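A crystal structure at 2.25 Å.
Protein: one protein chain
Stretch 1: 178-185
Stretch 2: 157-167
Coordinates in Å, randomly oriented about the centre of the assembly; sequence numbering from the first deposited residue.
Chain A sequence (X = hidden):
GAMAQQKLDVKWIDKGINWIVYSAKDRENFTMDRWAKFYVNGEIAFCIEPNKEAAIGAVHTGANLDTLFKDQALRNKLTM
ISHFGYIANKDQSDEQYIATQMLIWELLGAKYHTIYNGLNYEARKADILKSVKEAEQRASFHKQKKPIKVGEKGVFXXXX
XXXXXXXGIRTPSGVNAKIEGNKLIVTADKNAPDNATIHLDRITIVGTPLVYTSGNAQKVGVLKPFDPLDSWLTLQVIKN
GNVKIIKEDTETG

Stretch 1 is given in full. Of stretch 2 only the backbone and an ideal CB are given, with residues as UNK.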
# COMPACT_ATOMS: atom_id res chain seq x y z
N LYS A 178 17.79 4.53 16.21
CA LYS A 178 16.87 3.52 16.74
C LYS A 178 15.62 4.21 17.31
O LYS A 178 15.68 5.35 17.76
CB LYS A 178 17.55 2.69 17.83
CG LYS A 178 16.75 1.47 18.27
CD LYS A 178 17.46 0.61 19.31
CE LYS A 178 16.54 -0.51 19.77
NZ LYS A 178 17.19 -1.44 20.73
N ILE A 179 14.50 3.48 17.28
CA ILE A 179 13.24 3.92 17.87
C ILE A 179 12.99 3.19 19.20
O ILE A 179 13.22 1.98 19.32
CB ILE A 179 12.07 3.74 16.86
CG1 ILE A 179 12.20 4.77 15.73
CG2 ILE A 179 10.71 3.88 17.54
CD1 ILE A 179 11.37 4.49 14.50
N GLU A 180 12.52 3.94 20.20
CA GLU A 180 12.10 3.39 21.48
C GLU A 180 10.84 4.15 21.90
O GLU A 180 10.92 5.31 22.34
CB GLU A 180 13.23 3.51 22.51
CG GLU A 180 13.14 2.55 23.68
CD GLU A 180 14.33 2.62 24.63
OE1 GLU A 180 14.32 1.89 25.64
OE2 GLU A 180 15.29 3.39 24.37
N GLY A 181 9.67 3.53 21.73
CA GLY A 181 8.39 4.18 21.98
C GLY A 181 8.15 5.34 21.01
O GLY A 181 8.09 5.14 19.80
N ASN A 182 8.03 6.55 21.56
CA ASN A 182 7.92 7.77 20.74
C ASN A 182 9.21 8.59 20.68
O ASN A 182 9.18 9.76 20.30
CB ASN A 182 6.73 8.62 21.23
CG ASN A 182 5.42 8.16 20.64
OD1 ASN A 182 5.34 7.83 19.45
ND2 ASN A 182 4.37 8.13 21.47
N LYS A 183 10.34 7.96 21.00
CA LYS A 183 11.64 8.62 20.98
C LYS A 183 12.49 8.08 19.83
O LYS A 183 12.56 6.86 19.62
CB LYS A 183 12.36 8.41 22.32
CG LYS A 183 11.51 8.73 23.54
CD LYS A 183 12.36 9.14 24.73
CE LYS A 183 11.51 9.44 25.95
NZ LYS A 183 12.25 10.27 26.95
N LEU A 184 13.10 8.99 19.08
CA LEU A 184 14.10 8.65 18.08
C LEU A 184 15.46 8.86 18.73
O LEU A 184 15.78 9.98 19.11
CB LEU A 184 13.95 9.52 16.83
CG LEU A 184 15.00 9.33 15.72
CD1 LEU A 184 14.95 7.92 15.14
CD2 LEU A 184 14.85 10.37 14.61
N ILE A 185 16.24 7.78 18.85
CA ILE A 185 17.52 7.78 19.55
C ILE A 185 18.63 7.79 18.50
O ILE A 185 18.73 6.86 17.70
CB ILE A 185 17.68 6.51 20.44
CG1 ILE A 185 16.44 6.26 21.32
CG2 ILE A 185 18.94 6.60 21.31
CD1 ILE A 185 16.09 7.37 22.28
N UNK A 157 11.78 13.50 20.45
CA UNK A 157 10.46 13.00 20.79
C UNK A 157 9.49 13.36 19.68
O UNK A 157 9.43 14.50 19.24
CB UNK A 157 9.99 13.56 22.13
N UNK A 158 8.73 12.36 19.23
CA UNK A 158 7.63 12.57 18.30
C UNK A 158 6.34 12.82 19.10
O UNK A 158 5.70 11.88 19.56
CB UNK A 158 7.47 11.37 17.36
N UNK A 159 5.96 14.09 19.25
CA UNK A 159 4.72 14.45 19.94
C UNK A 159 3.44 14.12 19.15
O UNK A 159 2.35 14.20 19.71
CB UNK A 159 4.74 15.95 20.26
N UNK A 160 3.55 13.75 17.87
CA UNK A 160 2.40 13.25 17.08
C UNK A 160 2.05 11.77 17.30
O UNK A 160 1.05 11.30 16.75
CB UNK A 160 2.69 13.46 15.59
N UNK A 161 2.87 11.03 18.05
CA UNK A 161 2.57 9.64 18.43
C UNK A 161 2.43 8.73 17.19
O UNK A 161 1.43 8.01 17.02
CB UNK A 161 1.29 9.59 19.26
N UNK A 162 3.44 8.77 16.31
CA UNK A 162 3.43 7.99 15.06
C UNK A 162 4.54 6.95 14.92
O UNK A 162 4.52 6.18 13.96
CB UNK A 162 3.52 8.95 13.87
N UNK A 163 5.49 6.89 15.85
CA UNK A 163 6.69 6.06 15.63
C UNK A 163 6.45 4.55 15.69
O UNK A 163 7.23 3.80 15.11
CB UNK A 163 7.75 6.43 16.67
N UNK A 164 5.36 4.12 16.33
CA UNK A 164 4.96 2.69 16.32
C UNK A 164 4.56 2.13 14.94
O UNK A 164 4.53 0.91 14.78
CB UNK A 164 3.78 2.50 17.28
N UNK A 165 4.25 3.00 13.98
CA UNK A 165 3.96 2.59 12.58
C UNK A 165 5.20 2.45 11.68
O UNK A 165 5.08 2.05 10.51
CB UNK A 165 3.01 3.61 11.94
N UNK A 166 6.39 2.78 12.19
CA UNK A 166 7.63 2.76 11.41
C UNK A 166 8.11 1.33 11.17
O UNK A 166 8.33 0.57 12.13
CB UNK A 166 8.72 3.56 12.12
N UNK A 167 8.27 0.97 9.90
CA UNK A 167 8.69 -0.39 9.50
C UNK A 167 10.14 -0.46 9.04
O UNK A 167 10.67 -1.56 8.88
CB UNK A 167 7.79 -0.90 8.38

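Stretch 1 is a hairpin whose type II' turn, Glu 180 to Lys 183, puts Gly 181 and Asn 182 at its tip; stretch 2 runs along one side of the hairpin near this tip.

Position 157 has extended angles (-91/130) and pairs with Lys 183 in an antiparallel, non-hydrogen-bonded bridge, CA to CA 4.5 Å. Its CB lies on the same sheet face as the Lys 183 side chain, so a beta-branched or long aliphatic residue would suit. It is Val 157, whose CA also makes a CA-H...O contact with Asn 182 O.

At 158 the backbone does the pairing: N donates to Asn 182 O at 2.8 Å. The CB points sideways, and a type I turn begins here, running to 161. Asp, Asn, Ser or Thr could hold such a turn by accepting from its amides. Asp 158 does so: OD1 of Asp 158 takes the N of 160 at 3.0 Å, and OD2 takes the N of 162 at 2.9 Å.

Positions 159 and 160 point away from the hairpin, leaving small polar turn formers plausible; they are Thr 159 and Asn 160.

Position 161 has positive phi (61/52), which favours Gly, Asn or Asp. Its ideal CB is 4.1 Å from Asn 182 ND2, a donor, so a short side chain with an acceptor fits best. In Asn 161, chi1 is t and OD1 receives Asn 182 ND2 at 2.8 Å.

Position 162 turns away, open to many residues as far as stretch 1 is concerned. In Thr 162, OG1 donates to Asp 158 OD2 at 2.5 Å.

The CB of 163 points toward the hairpin. The ideal CB is 4.0 Å from Ile 179 CG2, which invites an aliphatic residue such as Leu, Ile or Met; the carbonyl of Gly 181 lies close by. Leu 163, m then t, sends CD1 to 3.5 Å from Asn 182 O, while its CB stays 4.0 Å from Ile 179 CG2.

The CB of 164 points sideways with nothing of stretch 1 nearby, so small or polar choices suit. With Ser 164 it is the backbone that matters: its N donates to a water at 3.0 Å, and that water donates to Asn 182 OD1 at 2.6 Å.

Position 165 is out of reach; it is Asn 165.

At 166 the CB points toward stretch 1, and the ideal CB of 166 is 3.7 Å from Ile 179 CD1, asking for a compact apolar residue. Val 166 places CG1 3.5 Å from Ile 179 CD1.

Position 167 points away, tolerating a long polar chain: Lys 167.

Stretch 2, residues 157-167: VDTNNTLSNVK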
# COMPACT_ATOMS: atom_id res chain seq x y z
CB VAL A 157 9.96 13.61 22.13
CG1 VAL A 157 8.54 13.12 22.45
CG2 VAL A 157 10.91 13.26 23.26
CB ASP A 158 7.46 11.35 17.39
CG ASP A 158 6.24 11.45 16.47
OD1 ASP A 158 5.73 12.57 16.26
OD2 ASP A 158 5.80 10.40 15.97
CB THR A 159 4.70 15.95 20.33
OG1 THR A 159 4.97 16.76 19.18
CG2 THR A 159 5.73 16.24 21.40
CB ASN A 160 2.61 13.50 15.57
CG ASN A 160 2.13 14.86 15.10
OD1 ASN A 160 2.03 15.81 15.88
ND2 ASN A 160 1.83 14.96 13.81
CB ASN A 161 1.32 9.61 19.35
CG ASN A 161 1.05 8.24 19.97
OD1 ASN A 161 1.97 7.48 20.29
ND2 ASN A 161 -0.23 7.92 20.15
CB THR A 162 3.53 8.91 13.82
OG1 THR A 162 4.80 9.57 13.81
CG2 THR A 162 2.40 9.94 13.79
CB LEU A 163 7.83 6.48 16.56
CG LEU A 163 8.30 7.94 16.44
CD1 LEU A 163 9.62 8.15 17.17
CD2 LEU A 163 8.43 8.39 14.98
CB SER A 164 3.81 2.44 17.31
OG SER A 164 2.58 2.90 16.81
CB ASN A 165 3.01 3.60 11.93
CG ASN A 165 1.70 3.75 12.68
OD1 ASN A 165 0.87 2.84 12.70
ND2 ASN A 165 1.49 4.92 13.29
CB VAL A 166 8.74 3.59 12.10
CG1 VAL A 166 10.08 3.44 11.37
CG2 VAL A 166 8.32 5.05 12.18
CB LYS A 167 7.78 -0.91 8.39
CG LYS A 167 6.30 -0.98 8.74
CD LYS A 167 6.01 -1.91 9.91
CE LYS A 167 4.51 -2.00 10.18
NZ LYS A 167 4.21 -2.74 11.43
O HOH W 1 4.04 5.80 18.37
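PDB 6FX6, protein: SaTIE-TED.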